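Local coordinates for MdbA (Actinomyces oris, PDB 4Z7X), which acts as a thiol-disulfide oxidoreductase and probably catalyses disulfide-bond formation in a pathway linked to sortase-mediated pilus assembly, at residues Leu76-Gln79 against Glu80-Leu84; Cys67-Cys70 against Ala71-Glu74; Gln102-Thr105 against Ser106-Met109. All coordinates share one frame; numbering follows the deposited sequence. Where two conformers were deposited one is given.

Interactions 1 and 2 both lie on helix 68-86, the helix of a beta-alpha-beta unit of the thioredoxin fold, whereas interaction 3 opens helix 103-118 in the helical part of the molecule. Interactions 2 and 3 are mostly buried; interaction 1 is buried along one side and exposed along another. Their chemistry differs accordingly. Interaction 2, at the helix start, has two neighbouring cysteine sulfurs, one of which caps the helix by accepting from a backbone N-H; interaction 1 further along has a histidine-carboxylate bond and water bridges, and interaction 3 is dominated by apolar packing on an indole. Interactions 1 and 3 sit on opposite sides of the chain's centre, their centres about 24 Å apart.

Interaction 1 (Leu76-Gln79 against Glu80-Leu84); sequences LHTQ and EINQL
On helix 68-86, which joins strands 58-63 and 91-96 in a beta-alpha-beta unit of the thioredoxin fold, His77 and Glu80 form a histidine-carboxylate hydrogen bond across one turn. His77 ND1 donates to Glu80 OE1 at 2.8 Å, and the two side chains run side by side with the imidazole and carboxylate planes only 17° apart. The oxygen lies at the ring edge, near its plane, and receives the N-H on its anti lone pair. The first torsion of Glu80 makes this possible: CG sits between the backbone N and the carbonyl carbon (chi1 70°), and the chain then extends back along the histidine, with Glu80 CG 3.4 Å from His77 O. The carboxylate has further partners in helix 216-222, with OE1 also accepting from the backbone N of Leu217 and OE2 bonded to Thr218 OG1, so this buried charge is well satisfied and is likely to favour a proton on ND1 of the histidine. Leu76 CG covers one face of the same ring. On the inner side, Ile81 CD1 packs 3.9 Å from His77 CB, while Ile81 N donates to His77 O almost in line with the carbonyl bond (171° at the oxygen). Three waters join neighbouring turns. One takes the N-H of Glu80 and donates to Leu76 O, joining the backbone where the helix bond is not made directly. Another donates to OD1 of one conformer of Asn82 at 2.8 Å and is hydrogen-bonded to Thr78 OG1. A third connects the exposed glutamines: it accepts from Gln79 NE2 at 3.3 Å and donates to Gln83 OE1 at 3.0 Å, while Gln83 NE2 turns to Asp87 OD2.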
ATOM      1  N   LEU A  76      -6.851   8.425  -8.364  1.00 13.81           N
ATOM      2  CA  LEU A  76      -6.280   9.449  -9.199  1.00 16.85           C
ATOM      3  C   LEU A  76      -4.896   9.074  -9.725  1.00 15.01           C
ATOM      4  O   LEU A  76      -4.551   9.405 -10.844  1.00 15.65           O
ATOM      5  CB  LEU A  76      -6.195  10.765  -8.415  1.00 17.54           C
ATOM      6  CG  LEU A  76      -5.678  12.010  -9.123  1.00 22.53           C
ATOM      7  CD1 LEU A  76      -6.555  12.303 -10.336  1.00 26.23           C
ATOM      8  CD2 LEU A  76      -5.605  13.214  -8.177  1.00 22.99           C
ATOM      9  N   HIS A  77      -4.090   8.476  -8.865  1.00 12.21           N
ATOM     10  CA  HIS A  77      -2.659   8.310  -9.140  1.00 12.41           C
ATOM     11  C   HIS A  77      -2.219   6.915  -9.532  1.00 13.10           C
ATOM     12  O   HIS A  77      -1.056   6.736  -9.883  1.00 12.68           O
ATOM     13  CB  HIS A  77      -1.821   8.778  -7.964  1.00 13.04           C
ATOM     14  CG  HIS A  77      -1.981  10.232  -7.659  1.00 13.02           C
ATOM     15  ND1 HIS A  77      -1.527  11.227  -8.503  1.00 16.32           N
ATOM     16  CD2 HIS A  77      -2.582  10.869  -6.628  1.00 17.54           C
ATOM     17  CE1 HIS A  77      -1.825  12.408  -8.004  1.00 19.18           C
ATOM     18  NE2 HIS A  77      -2.471  12.225  -6.868  1.00 18.38           N
ATOM     19  N   THR A  78      -3.117   5.926  -9.485  1.00 12.62           N
ATOM     20  CA  THR A  78      -2.668   4.547  -9.764  1.00 13.77           C
ATOM     21  C   THR A  78      -2.007   4.394 -11.127  1.00 13.19           C
ATOM     22  O   THR A  78      -0.995   3.716 -11.251  1.00 12.39           O
ATOM     23  CB  THR A  78      -3.759   3.477  -9.538  1.00 15.52           C
ATOM     24  OG1 THR A  78      -3.224   2.174  -9.818  1.00 16.52           O
ATOM     25  CG2 THR A  78      -5.018   3.727 -10.402  1.00 17.30           C
ATOM     26  N   GLN A  79      -2.576   5.010 -12.148  1.00 13.53           N
ATOM     27  CA  GLN A  79      -2.033   4.847 -13.491  1.00 13.98           C
ATOM     28  C   GLN A  79      -0.610   5.394 -13.555  1.00 12.73           C
ATOM     29  O   GLN A  79       0.308   4.719 -14.065  1.00 12.87           O
ATOM     30  CB  GLN A  79      -2.925   5.546 -14.498  1.00 15.99           C
ATOM     31  CG  GLN A  79      -2.500   5.272 -15.904  1.00 18.91           C
ATOM     32  CD  GLN A  79      -2.775   3.839 -16.343  1.00 26.21           C
ATOM     33  OE1 GLN A  79      -3.631   3.088 -15.785  1.00 36.04           O
ATOM     34  NE2 GLN A  79      -2.027   3.423 -17.340  1.00 31.91           N
ATOM     35  N   GLU A  80      -0.391   6.585 -13.016  1.00 11.41           N
ATOM     36  CA  GLU A  80       0.963   7.186 -13.116  1.00 11.46           C
ATOM     37  C   GLU A  80       1.967   6.529 -12.158  1.00 11.20           C
ATOM     38  O   GLU A  80       3.137   6.463 -12.453  1.00 11.06           O
ATOM     39  CB  GLU A  80       0.953   8.708 -12.928  1.00 13.07           C
ATOM     40  CG  GLU A  80       0.647   9.223 -11.536  1.00 13.11           C
ATOM     41  CD  GLU A  80       0.941  10.703 -11.407  1.00 13.51           C
ATOM     42  OE1 GLU A  80       0.337  11.356 -10.521  1.00 14.37           O
ATOM     43  OE2 GLU A  80       1.781  11.236 -12.189  1.00 15.63           O
ATOM     44  N   ILE A  81       1.501   6.046 -11.005  1.00 10.62           N
ATOM     45  CA  ILE A  81       2.406   5.314 -10.129  1.00 10.46           C
ATOM     46  C   ILE A  81       2.888   4.041 -10.840  1.00  9.99           C
ATOM     47  O   ILE A  81       4.078   3.701 -10.817  1.00 11.27           O
ATOM     48  CB  ILE A  81       1.736   4.972  -8.807  1.00 11.06           C
ATOM     49  CG1 ILE A  81       1.560   6.271  -8.021  1.00 12.50           C
ATOM     50  CG2 ILE A  81       2.536   3.923  -8.056  1.00 12.01           C
ATOM     51  CD1 ILE A  81       0.766   6.178  -6.746  1.00 14.47           C
ATOM     52  N   ASN A  82       1.955   3.289 -11.429  1.00 10.64           N
ATOM     53  CA  ASN A  82       2.331   2.104 -12.203  0.60 10.66           C
ATOM     54  C   ASN A  82       3.271   2.461 -13.353  1.00  9.88           C
ATOM     55  O   ASN A  82       4.224   1.706 -13.647  1.00 11.84           O
ATOM     56  CB  ASN A  82       1.104   1.387 -12.737  0.60 11.87           C
ATOM     57  CG  ASN A  82       0.370   0.643 -11.645  0.60 13.92           C
ATOM     58  OD1 ASN A  82       0.933   0.411 -10.585  0.60 15.93           O
ATOM     59  ND2 ASN A  82      -0.878   0.308 -11.872  0.60 17.54           N
ATOM     60  N   GLN A  83       3.030   3.625 -14.003  1.00  9.82           N
ATOM     61  CA  GLN A  83       3.880   4.045 -15.106  1.00 10.13           C
ATOM     62  C   GLN A  83       5.260   4.406 -14.625  1.00 11.37           C
ATOM     63  O   GLN A  83       6.235   4.007 -15.249  1.00 12.76           O
ATOM     64  CB  GLN A  83       3.252   5.183 -15.876  1.00 11.07           C
ATOM     65  CG  GLN A  83       3.950   5.450 -17.160  1.00 10.78           C
ATOM     66  CD  GLN A  83       3.840   4.306 -18.130  1.00 14.16           C
ATOM     67  OE1 GLN A  83       2.772   3.706 -18.298  1.00 15.78           O
ATOM     68  NE2 GLN A  83       4.953   4.000 -18.795  1.00 14.39           N
ATOM     69  N   LEU A  84       5.349   5.186 -13.549  1.00  9.87           N
ATOM     70  CA  LEU A  84       6.645   5.521 -12.976  1.00 10.45           C
ATOM     71  C   LEU A  84       7.419   4.281 -12.614  1.00 11.01           C
ATOM     72  O   LEU A  84       8.630   4.229 -12.812  1.00 12.21           O
ATOM     73  CB  LEU A  84       6.468   6.424 -11.757  1.00 12.10           C
ATOM     74  CG  LEU A  84       6.036   7.847 -12.095  1.00 12.82           C
ATOM     75  CD1 LEU A  84       5.401   8.462 -10.850  1.00 13.72           C
ATOM     76  CD2 LEU A  84       7.167   8.752 -12.680  1.00 13.08           C
TER
HETATM   77  O   HOH W   1      -2.539   8.637 -12.726  1.00 14.69           O
HETATM   78  O   HOH W   2      -0.524   1.662  -8.501  1.00 38.75           O
HETATM   79  O   HOH W   3       0.346   5.525 -18.064  1.00 25.14           O

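Interaction 2 (Cys67-Cys70 against Ala71-Glu74); sequences CSHC and AQFE
Cys67, whose carbonyl O takes the N-H of Ala71 (Cys67 O to Ala71 N 2.9 Å), holds its SG anti to its own backbone N (chi1 171°), and this swings the sulfur across the first turn of the helix. Cys70 turns the other way, its SG lying beside the backbone N and anti to the carbonyl carbon (chi1 -67°). With these torsions, Cys67 SG and Cys70 SG lie 3.5 Å apart, too far for a disulfide, and the pair is present as free thiols. Cys67 occupies the N-cap position: its SG accepts from Cys70 N at 3.4 Å with an N-H...S angle of 162°, a fairly straight bond that satisfies an amide with no preceding turn to serve it. This is the CxxC signature at the start of helix 68-86, as in thioredoxin-type oxidoreductases, where the two cysteines are expected to form the redox centre. Both cysteines touch Thr196, next to Pro197, in a loop that probably corresponds to the one facing the active site in relatives. Behind the sulfurs the regular helix bonds continue, from Gln72 N to Ser68 O through Glu74 N to Cys70 O. On the exposed side, His69 and Gln72 run alongside each other, and in the conformer described Gln72 OE1 approaches His69 CD2 to 4.0 Å, obliquely to the ring. Ser68 OG stands over the rim of one face of that imidazole. Gln72 CG also rests on Ser68 O at 3.3 Å. Toward the interior, Ala71 meets Ser135 and Cys70 meets Phe131 of helix 123-140. Phe73 CB packs 3.3 Å from His69 O, while its ring leads away to Ile61 on strand 58-63.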
ATOM      1  N   CYS A  67      -9.675   4.889   4.614  1.00 13.14           N
ATOM      2  CA  CYS A  67      -9.604   6.355   4.487  1.00 13.70           C
ATOM      3  C   CYS A  67     -10.086   6.794   3.104  1.00 13.24           C
ATOM      4  O   CYS A  67      -9.505   6.414   2.053  1.00 14.46           O
ATOM      5  CB  CYS A  67      -8.165   6.844   4.754  1.00 14.87           C
ATOM      6  SG  CYS A  67      -7.927   8.602   4.364  1.00 17.28           S
ATOM      7  N   SER A  68     -11.118   7.620   3.081  1.00 14.37           N
ATOM      8  CA  SER A  68     -11.666   8.074   1.797  1.00 15.76           C
ATOM      9  C   SER A  68     -10.714   8.922   0.992  1.00 13.11           C
ATOM     10  O   SER A  68     -10.729   8.856  -0.237  1.00 14.51           O
ATOM     11  CB  SER A  68     -12.994   8.812   2.037  1.00 14.75           C
ATOM     12  OG  SER A  68     -12.802  10.012   2.767  1.00 19.89           O
ATOM     13  N   HIS A  69      -9.871   9.707   1.672  1.00 11.63           N
ATOM     14  CA  HIS A  69      -8.882  10.482   0.963  1.00 13.42           C
ATOM     15  C   HIS A  69      -7.820   9.593   0.304  1.00 12.88           C
ATOM     16  O   HIS A  69      -7.355   9.870  -0.811  1.00 15.06           O
ATOM     17  CB  HIS A  69      -8.233  11.501   1.895  1.00 16.52           C
ATOM     18  CG  HIS A  69      -9.181  12.534   2.387  1.00 24.44           C
ATOM     19  ND1 HIS A  69      -9.756  12.492   3.635  1.00 33.09           N
ATOM     20  CD2 HIS A  69      -9.680  13.629   1.776  1.00 32.54           C
ATOM     21  CE1 HIS A  69     -10.558  13.532   3.775  1.00 34.21           C
ATOM     22  NE2 HIS A  69     -10.529  14.233   2.658  1.00 34.09           N
ATOM     23  N   CYS A  70      -7.426   8.533   0.993  1.00 12.57           N
ATOM     24  CA  CYS A  70      -6.539   7.512   0.425  1.00 12.17           C
ATOM     25  C   CYS A  70      -7.181   6.795  -0.765  1.00 12.25           C
ATOM     26  O   CYS A  70      -6.511   6.505  -1.735  1.00 13.89           O
ATOM     27  CB  CYS A  70      -6.152   6.477   1.485  1.00 12.83           C
ATOM     28  SG  CYS A  70      -5.113   7.188   2.770  1.00 14.78           S
ATOM     29  N   ALA A  71      -8.472   6.515  -0.687  1.00 12.47           N
ATOM     30  CA  ALA A  71      -9.159   5.867  -1.816  1.00 13.24           C
ATOM     31  C   ALA A  71      -9.151   6.787  -3.021  1.00 13.03           C
ATOM     32  O   ALA A  71      -8.909   6.330  -4.142  1.00 16.15           O
ATOM     33  CB  ALA A  71     -10.590   5.475  -1.431  1.00 14.95           C
ATOM     34  N   GLN A  72      -9.401   8.078  -2.805  1.00 12.42           N
ATOM     35  CA  GLN A  72      -9.415   9.059  -3.900  0.60 13.42           C
ATOM     36  C   GLN A  72      -8.005   9.164  -4.483  1.00 12.44           C
ATOM     37  O   GLN A  72      -7.823   9.252  -5.708  1.00 15.99           O
ATOM     38  CB  GLN A  72      -9.848  10.454  -3.393  0.60 17.67           C
ATOM     39  CG  GLN A  72     -11.309  10.571  -2.978  0.60 22.36           C
ATOM     40  CD  GLN A  72     -11.665  11.957  -2.444  0.60 27.33           C
ATOM     41  OE1 GLN A  72     -11.883  12.140  -1.243  0.60 38.53           O
ATOM     42  NE2 GLN A  72     -11.708  12.940  -3.331  0.60 32.60           N
ATOM     43  N   PHE A  73      -6.998   9.172  -3.591  1.00 12.41           N
ATOM     44  CA  PHE A  73      -5.615   9.290  -4.008  1.00 14.16           C
ATOM     45  C   PHE A  73      -5.224   8.140  -4.885  1.00 13.58           C
ATOM     46  O   PHE A  73      -4.620   8.340  -5.941  1.00 13.44           O
ATOM     47  CB  PHE A  73      -4.696   9.379  -2.771  1.00 14.23           C
ATOM     48  CG  PHE A  73      -3.240   9.646  -3.088  1.00 14.10           C
ATOM     49  CD1 PHE A  73      -2.400   8.595  -3.451  1.00 15.89           C
ATOM     50  CD2 PHE A  73      -2.703  10.945  -3.003  1.00 15.05           C
ATOM     51  CE1 PHE A  73      -1.068   8.828  -3.757  1.00 18.83           C
ATOM     52  CE2 PHE A  73      -1.377  11.177  -3.283  1.00 17.66           C
ATOM     53  CZ  PHE A  73      -0.553  10.121  -3.666  1.00 18.22           C
ATOM     54  N   GLU A  74      -5.558   6.940  -4.457  1.00 14.24           N
ATOM     55  CA  GLU A  74      -5.257   5.749  -5.219  1.00 13.24           C
ATOM     56  C   GLU A  74      -5.941   5.803  -6.593  1.00 14.43           C
ATOM     57  O   GLU A  74      -5.307   5.508  -7.625  1.00 14.95           O
ATOM     58  CB  GLU A  74      -5.673   4.503  -4.435  1.00 14.21           C
ATOM     59  CG  GLU A  74      -5.623   3.211  -5.260  1.00 16.82           C
ATOM     60  CD  GLU A  74      -4.222   2.742  -5.659  1.00 18.07           C
ATOM     61  OE1 GLU A  74      -4.143   1.821  -6.522  1.00 18.19           O
ATOM     62  OE2 GLU A  74      -3.232   3.282  -5.105  1.00 21.10           O
TER

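Interaction 3 (Gln102-Thr105 against Ser106-Met109); sequences QEWT and SVVM
The indole of Trp104 carries Val108 on one face, and Val107 meets its benzene side obliquely. Both belong to the first turns of helix 103-118, in the helical region inserted between strands 91-96 and 198-201 of the thioredoxin fold, as in DsbA-like proteins. Val108 CG2 forms a CH-pi contact, 3.6 Å from the centroid of the five-membered ring of Trp104 and 25° off its normal. The fit is tight, with Val108 CG2 only 3.3 Å from Trp104 CE2. Val107 CG1 touches Trp104 CZ3 at 4.0 Å, its side chain crossing the indole at about a right angle. With CG anti to the backbone N (chi1 177°), the tryptophan folds forward along the helix, over Val108 and beside Val107; the ring also touches Leu151 of helix 148-157 and Ile133 of helix 123-140. A serine in its place would probably leave the CG2 methyl of Val108 without its ring face and open a gap toward Leu151 and Ile133. The Val108 N-H bonds to Trp104 O at 2.9 Å, nearly straight. Polar ends look elsewhere: in the conformer described, Glu103 OE1 makes a salt bridge with Lys98 NZ, which also bonds Ser106 OG, and Thr105 OG1 bonds Asp64 and Ser66. Selenomethionine Met109 lies alongside Thr105, its SE 3.9 Å from Thr105 CG2.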
ATOM      1  N   GLN A 102     -11.020   1.325  11.915  1.00 13.28           N
ATOM      2  CA  GLN A 102     -12.089   0.550  11.282  1.00 15.29           C
ATOM      3  C   GLN A 102     -11.664  -0.889  11.062  1.00 13.10           C
ATOM      4  O   GLN A 102     -10.584  -1.138  10.509  1.00 15.31           O
ATOM      5  CB  GLN A 102     -12.463   1.158   9.926  1.00 15.13           C
ATOM      6  CG  GLN A 102     -13.166   2.510  10.067  1.00 14.99           C
ATOM      7  CD  GLN A 102     -14.601   2.357  10.563  1.00 16.60           C
ATOM      8  OE1 GLN A 102     -15.205   1.267  10.490  1.00 20.29           O
ATOM      9  NE2 GLN A 102     -15.185   3.449  10.983  1.00 19.04           N
ATOM     10  N   GLU A 103     -12.525  -1.835  11.441  1.00 16.12           N
ATOM     11  CA  GLU A 103     -12.162  -3.233  11.273  0.60 17.57           C
ATOM     12  C   GLU A 103     -11.980  -3.631   9.802  1.00 14.86           C
ATOM     13  O   GLU A 103     -11.193  -4.517   9.514  1.00 15.72           O
ATOM     14  CB  GLU A 103     -13.113  -4.184  11.995  0.60 21.64           C
ATOM     15  CG  GLU A 103     -13.038  -4.047  13.502  0.60 24.53           C
ATOM     16  CD  GLU A 103     -11.632  -4.230  14.046  0.60 24.98           C
ATOM     17  OE1 GLU A 103     -11.130  -3.268  14.643  0.60 20.52           O
ATOM     18  OE2 GLU A 103     -11.036  -5.333  13.872  0.60 32.91           O
ATOM     19  N   TRP A 104     -12.655  -2.944   8.865  1.00 13.72           N
ATOM     20  CA  TRP A 104     -12.399  -3.166   7.427  1.00 12.67           C
ATOM     21  C   TRP A 104     -10.893  -3.150   7.110  1.00 12.98           C
ATOM     22  O   TRP A 104     -10.425  -3.964   6.336  1.00 12.07           O
ATOM     23  CB  TRP A 104     -13.115  -2.125   6.569  1.00 14.28           C
ATOM     24  CG  TRP A 104     -12.840  -2.233   5.112  1.00 14.19           C
ATOM     25  CD1 TRP A 104     -12.277  -1.278   4.317  1.00 15.34           C
ATOM     26  CD2 TRP A 104     -13.135  -3.345   4.251  1.00 15.41           C
ATOM     27  NE1 TRP A 104     -12.212  -1.701   3.023  1.00 15.52           N
ATOM     28  CE2 TRP A 104     -12.729  -2.969   2.943  1.00 15.95           C
ATOM     29  CE3 TRP A 104     -13.707  -4.615   4.445  1.00 16.76           C
ATOM     30  CZ2 TRP A 104     -12.854  -3.823   1.846  1.00 17.47           C
ATOM     31  CZ3 TRP A 104     -13.833  -5.465   3.330  1.00 18.27           C
ATOM     32  CH2 TRP A 104     -13.412  -5.061   2.063  1.00 20.16           C
ATOM     33  N   THR A 105     -10.135  -2.248   7.735  1.00 11.99           N
ATOM     34  CA  THR A 105      -8.711  -2.205   7.517  1.00 12.97           C
ATOM     35  C   THR A 105      -8.035  -3.515   7.889  1.00 11.47           C
ATOM     36  O   THR A 105      -7.154  -3.968   7.140  1.00 12.95           O
ATOM     37  CB  THR A 105      -8.098  -1.010   8.267  1.00 12.50           C
ATOM     38  OG1 THR A 105      -8.734   0.176   7.780  1.00 14.65           O
ATOM     39  CG2 THR A 105      -6.580  -0.938   8.096  1.00 14.21           C
ATOM     40  N   SER A 106      -8.428  -4.127   9.017  1.00 11.84           N
ATOM     41  CA  SER A 106      -7.862  -5.418   9.375  1.00 12.37           C
ATOM     42  C   SER A 106      -8.277  -6.507   8.381  1.00 11.53           C
ATOM     43  O   SER A 106      -7.506  -7.405   8.091  1.00 11.51           O
ATOM     44  CB  SER A 106      -8.250  -5.848  10.793  1.00 14.02           C
ATOM     45  OG  SER A 106      -7.624  -5.004  11.766  1.00 15.71           O
ATOM     46  N   VAL A 107      -9.520  -6.459   7.917  1.00 11.45           N
ATOM     47  CA  VAL A 107      -9.984  -7.446   6.941  1.00 11.47           C
ATOM     48  C   VAL A 107      -9.109  -7.367   5.685  1.00 10.33           C
ATOM     49  O   VAL A 107      -8.566  -8.391   5.216  1.00  9.73           O
ATOM     50  CB  VAL A 107     -11.459  -7.259   6.619  1.00 12.63           C
ATOM     51  CG1 VAL A 107     -11.906  -8.222   5.530  1.00 15.73           C
ATOM     52  CG2 VAL A 107     -12.299  -7.468   7.880  1.00 12.02           C
ATOM     53  N   VAL A 108      -8.977  -6.162   5.153  1.00 11.42           N
ATOM     54  CA  VAL A 108      -8.165  -5.966   3.950  1.00 10.97           C
ATOM     55  C   VAL A 108      -6.706  -6.335   4.202  1.00  9.97           C
ATOM     56  O   VAL A 108      -6.101  -7.029   3.369  1.00 10.43           O
ATOM     57  CB  VAL A 108      -8.229  -4.536   3.385  1.00 11.60           C
ATOM     58  CG1 VAL A 108      -7.377  -4.443   2.132  1.00 11.61           C
ATOM     59  CG2 VAL A 108      -9.648  -4.128   3.081  1.00 12.98           C
HETATM   60  N   MSE A 109      -6.140  -5.904   5.350  1.00  9.86           N
HETATM   61  CA  MSE A 109      -4.735  -6.229   5.615  1.00  9.99           C
HETATM   62  C   MSE A 109      -4.493  -7.737   5.731  1.00  9.46           C
HETATM   63  O   MSE A 109      -3.459  -8.248   5.318  1.00 10.20           O
HETATM   64  CB  MSE A 109      -4.156  -5.428   6.785  1.00 10.89           C
HETATM   65  CG  MSE A 109      -3.992  -3.985   6.353  1.00 12.92           C
HETATM   66 SE   MSE A 109      -3.179  -2.872   7.733  0.65 13.36          SE
HETATM   67  CE  MSE A 109      -1.443  -3.735   7.780  1.00 11.50           C
TER